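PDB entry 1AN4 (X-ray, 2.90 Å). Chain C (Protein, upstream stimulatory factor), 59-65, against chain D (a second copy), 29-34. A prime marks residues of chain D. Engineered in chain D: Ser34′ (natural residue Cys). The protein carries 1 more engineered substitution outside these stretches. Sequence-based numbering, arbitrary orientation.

Chain C 59-65: LRQSNHR
Chain D (29-34) KIIPDS

Two copies of one protein meet here, chain C contributing side chains that touch both side chains and backbone of chain D: no hydrogen bond crosses, and the two stretches bury 377 Å² between them. Chain C enters from a helix that begins earlier in the chain. Leu59 (phi/psi -123/-34) leads its side chain away from the partner, and Arg60 (-74/-63) makes the first contact. The CA atoms of Arg60 and Ile30′ lie 6.9 Å apart, and those of Arg65 and Pro32′ 8.2 Å, so both stretches advance in the same direction, chain C spending five residues where chain D spends two.

Arg60 points toward chain D with chi1 t, chi2 m and chi3 m, laying one guanidinium face over Ile30′, NH2 to CB 3.3 Å. Its NH1 comes 3.5 Å from Ile30′ O at a poor angle, so the gain is packing. Ile30′ (-61/-20; chi1 p, chi2 t) suits the place, its branched aliphatic chain offering a broad apolar surface to the flat group.

Gln61 (-27/-86) leaves helical geometry, and Ser62 and Asn63 swing out of reach. Arg60 O gathers this turn, accepting from Asn63 N at 2.9 Å and, weakly, from His64 N at 3.0 Å.

His64 (-80/136, chi1 t) turns back toward the partner. Its CE1 sits 3.7 Å from Pro32′ CD and 4.1 Å from Ile31′ CG2, a compact ring against apolar carbons. Ile31′ (-92/145) points its CA-to-CB bond away and is buried; that of Pro32′ (18/125) points sideways, its ring C-gamma endo.

Arg65, phi 40, reaches out with chi1 -116°, chi2 -146° and chi3 -127°. The guanidinium edge meets Pro32′, NH1 to CA 3.1 Å, while one face covers Asp33′ CG, 3.6 Å from NH1. The shortest approach, Arg65 NH2 to Asp33′ N at 2.8 Å, pairs two donors and is no hydrogen bond. Asp33′ (-57/95, chi1 m) supplies opposite charge: Arg65 NH1 to Asp33′ OD2 is a long 3.7 Å salt bridge, out of plane and purely electrostatic.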

ATOM      1  N   LEU C  59      -0.774  -9.222 -15.279  1.00 22.27           N
ATOM      2  CA  LEU C  59       0.137 -10.316 -15.041  1.00 10.81           C
ATOM      3  C   LEU C  59      -0.694 -11.468 -14.488  1.00 27.40           C
ATOM      4  O   LEU C  59      -0.437 -12.660 -14.780  1.00 24.13           O
ATOM      5  CB  LEU C  59       1.242  -9.890 -14.096  1.00 18.80           C
ATOM      6  CG  LEU C  59       2.577  -9.271 -14.603  1.00 30.23           C
ATOM      7  CD1 LEU C  59       3.741 -10.299 -14.603  1.00 21.18           C
ATOM      8  CD2 LEU C  59       2.444  -8.542 -15.959  1.00 27.95           C
ATOM      9  N   ARG C  60      -1.731 -11.122 -13.724  1.00 39.29           N
ATOM     10  CA  ARG C  60      -2.657 -12.138 -13.187  1.00 51.72           C
ATOM     11  C   ARG C  60      -3.477 -12.559 -14.385  1.00 59.27           C
ATOM     12  O   ARG C  60      -3.442 -13.714 -14.824  1.00 61.02           O
ATOM     13  CB  ARG C  60      -3.633 -11.541 -12.162  1.00 50.73           C
ATOM     14  CG  ARG C  60      -4.667 -12.538 -11.598  1.00 47.99           C
ATOM     15  CD  ARG C  60      -5.914 -12.730 -12.476  1.00 49.22           C
ATOM     16  NE  ARG C  60      -6.900 -11.651 -12.355  1.00 44.25           N
ATOM     17  CZ  ARG C  60      -8.097 -11.793 -11.779  1.00 44.51           C
ATOM     18  NH1 ARG C  60      -8.453 -12.967 -11.257  1.00 37.16           N
ATOM     19  NH2 ARG C  60      -8.963 -10.776 -11.764  1.00 36.95           N
ATOM     20  N   GLN C  61      -4.204 -11.563 -14.890  1.00 64.57           N
ATOM     21  CA  GLN C  61      -5.083 -11.657 -16.045  1.00 62.25           C
ATOM     22  C   GLN C  61      -4.597 -12.762 -16.999  1.00 59.87           C
ATOM     23  O   GLN C  61      -4.945 -13.936 -16.824  1.00 62.66           O
ATOM     24  CB  GLN C  61      -5.114 -10.263 -16.727  1.00 63.39           C
ATOM     25  CG  GLN C  61      -6.067 -10.032 -17.913  1.00 63.06           C
ATOM     26  CD  GLN C  61      -5.349  -9.396 -19.122  1.00 59.00           C
ATOM     27  OE1 GLN C  61      -4.715  -8.346 -19.004  1.00 57.40           O
ATOM     28  NE2 GLN C  61      -5.422 -10.060 -20.270  1.00 55.01           N
ATOM     29  N   SER C  62      -3.674 -12.397 -17.883  1.00 49.93           N
ATOM     30  CA  SER C  62      -3.139 -13.282 -18.900  1.00 42.42           C
ATOM     31  C   SER C  62      -2.498 -14.597 -18.475  1.00 53.12           C
ATOM     32  O   SER C  62      -2.203 -15.393 -19.360  1.00 52.03           O
ATOM     33  CB  SER C  62      -2.104 -12.524 -19.728  1.00 35.70           C
ATOM     34  OG  SER C  62      -2.348 -11.133 -19.705  1.00 29.19           O
ATOM     35  N   ASN C  63      -2.286 -14.875 -17.182  1.00 57.80           N
ATOM     36  CA  ASN C  63      -1.586 -16.127 -16.840  1.00 62.98           C
ATOM     37  C   ASN C  63      -1.835 -16.915 -15.517  1.00 65.75           C
ATOM     38  O   ASN C  63      -1.962 -18.139 -15.556  1.00 68.27           O
ATOM     39  CB  ASN C  63      -0.067 -15.901 -17.019  1.00 61.75           C
ATOM     40  CG  ASN C  63       0.320 -15.510 -18.460  1.00 65.26           C
ATOM     41  OD1 ASN C  63       0.789 -14.390 -18.738  1.00 62.47           O
ATOM     42  ND2 ASN C  63       0.085 -16.428 -19.386  1.00 67.60           N
ATOM     43  N   HIS C  64      -1.835 -16.233 -14.363  1.00 69.37           N
ATOM     44  CA  HIS C  64      -2.013 -16.831 -13.011  1.00 58.01           C
ATOM     45  C   HIS C  64      -3.495 -17.110 -12.665  1.00 55.32           C
ATOM     46  O   HIS C  64      -4.345 -16.250 -12.902  1.00 53.97           O
ATOM     47  CB  HIS C  64      -1.317 -15.894 -11.975  1.00 58.63           C
ATOM     48  CG  HIS C  64      -1.668 -16.136 -10.527  1.00 64.02           C
ATOM     49  ND1 HIS C  64      -1.412 -15.198  -9.546  1.00 58.94           N
ATOM     50  CD2 HIS C  64      -2.246 -17.190  -9.892  1.00 64.08           C
ATOM     51  CE1 HIS C  64      -1.818 -15.663  -8.375  1.00 62.52           C
ATOM     52  NE2 HIS C  64      -2.330 -16.868  -8.556  1.00 57.86           N
ATOM     53  N   ARG C  65      -3.764 -18.292 -12.079  1.00 47.78           N
ATOM     54  CA  ARG C  65      -5.104 -18.764 -11.686  1.00 35.47           C
ATOM     55  C   ARG C  65      -6.169 -18.410 -12.704  1.00 36.85           C
ATOM     56  O   ARG C  65      -6.611 -17.245 -12.730  1.00 22.10           O
ATOM     57  CB  ARG C  65      -5.531 -18.247 -10.315  1.00 36.88           C
ATOM     58  CG  ARG C  65      -5.723 -19.363  -9.277  1.00 54.88           C
ATOM     59  CD  ARG C  65      -6.863 -19.098  -8.233  1.00 48.70           C
ATOM     60  NE  ARG C  65      -6.467 -19.205  -6.815  1.00 33.76           N
ATOM     61  CZ  ARG C  65      -6.504 -18.178  -5.968  1.00 25.78           C
ATOM     62  NH1 ARG C  65      -6.899 -16.995  -6.390  1.00 25.85           N
ATOM     63  NH2 ARG C  65      -6.201 -18.327  -4.691  1.00 29.37           N
TER
ATOM     64  N   LYS D  29      -6.948  -7.655  -4.812  1.00 42.02           N
ATOM     65  CA  LYS D  29      -7.964  -8.709  -4.846  1.00 45.09           C
ATOM     66  C   LYS D  29      -7.814  -9.712  -5.989  1.00 48.83           C
ATOM     67  O   LYS D  29      -8.125 -10.883  -5.791  1.00 48.07           O
ATOM     68  CB  LYS D  29      -9.385  -8.109  -4.870  1.00 43.35           C
ATOM     69  CG  LYS D  29     -10.476  -8.927  -4.138  1.00 42.82           C
ATOM     70  CD  LYS D  29     -11.811  -8.155  -4.086  1.00 37.11           C
ATOM     71  CE  LYS D  29     -11.629  -6.777  -3.416  1.00 38.62           C
ATOM     72  NZ  LYS D  29     -12.776  -5.765  -3.295  1.00 27.95           N
ATOM     73  N   ILE D  30      -7.316  -9.288  -7.159  1.00 52.74           N
ATOM     74  CA  ILE D  30      -7.165 -10.220  -8.290  1.00 64.46           C
ATOM     75  C   ILE D  30      -6.215 -11.368  -7.980  1.00 64.67           C
ATOM     76  O   ILE D  30      -6.249 -12.430  -8.611  1.00 66.59           O
ATOM     77  CB  ILE D  30      -6.817  -9.523  -9.663  1.00 71.48           C
ATOM     78  CG1 ILE D  30      -5.319  -9.215  -9.818  1.00 74.95           C
ATOM     79  CG2 ILE D  30      -7.696  -8.274  -9.868  1.00 80.64           C
ATOM     80  CD1 ILE D  30      -4.949  -8.696 -11.250  1.00 52.77           C
ATOM     81  N   ILE D  31      -5.392 -11.148  -6.970  1.00 72.26           N
ATOM     82  CA  ILE D  31      -4.464 -12.160  -6.487  1.00 75.53           C
ATOM     83  C   ILE D  31      -5.212 -12.920  -5.338  1.00 88.31           C
ATOM     84  O   ILE D  31      -5.900 -12.283  -4.512  1.00 91.00           O
ATOM     85  CB  ILE D  31      -3.135 -11.512  -6.016  1.00 65.05           C
ATOM     86  CG1 ILE D  31      -3.318 -10.011  -5.812  1.00 64.20           C
ATOM     87  CG2 ILE D  31      -2.033 -11.810  -7.002  1.00 52.14           C
ATOM     88  CD1 ILE D  31      -4.216  -9.665  -4.636  1.00 69.38           C
ATOM     89  N   PRO D  32      -4.970 -14.256  -5.201  1.00 92.77           N
ATOM     90  CA  PRO D  32      -5.476 -15.302  -4.283  1.00 85.29           C
ATOM     91  C   PRO D  32      -6.739 -15.143  -3.478  1.00 74.92           C
ATOM     92  O   PRO D  32      -6.874 -14.228  -2.663  1.00 66.72           O
ATOM     93  CB  PRO D  32      -4.272 -15.620  -3.384  1.00 88.31           C
ATOM     94  CG  PRO D  32      -3.218 -14.682  -3.866  1.00 96.95           C
ATOM     95  CD  PRO D  32      -3.532 -14.508  -5.321  1.00 92.92           C
ATOM     96  N   ASP D  33      -7.620 -16.118  -3.663  1.00 64.07           N
ATOM     97  CA  ASP D  33      -8.883 -16.145  -2.966  1.00 68.23           C
ATOM     98  C   ASP D  33      -8.700 -16.125  -1.443  1.00 69.61           C
ATOM     99  O   ASP D  33      -8.384 -17.124  -0.780  1.00 66.82           O
ATOM    100  CB  ASP D  33      -9.752 -17.299  -3.461  1.00 68.81           C
ATOM    101  CG  ASP D  33     -10.199 -17.103  -4.904  1.00 76.70           C
ATOM    102  OD1 ASP D  33     -10.416 -15.929  -5.306  1.00 76.29           O
ATOM    103  OD2 ASP D  33     -10.325 -18.114  -5.643  1.00 80.83           O
ATOM    104  N   SER D  34      -8.786 -14.895  -0.952  1.00 64.18           N
ATOM    105  CA  SER D  34      -8.657 -14.518   0.438  1.00 46.50           C
ATOM    106  C   SER D  34      -9.922 -14.845   1.205  1.00 43.05           C
ATOM    107  O   SER D  34     -10.383 -15.983   1.192  1.00 43.65           O
ATOM    108  CB  SER D  34      -8.439 -13.019   0.465  1.00 39.34           C
ATOM    109  OG  SER D  34      -9.496 -12.464  -0.286  1.00 17.04           O
TER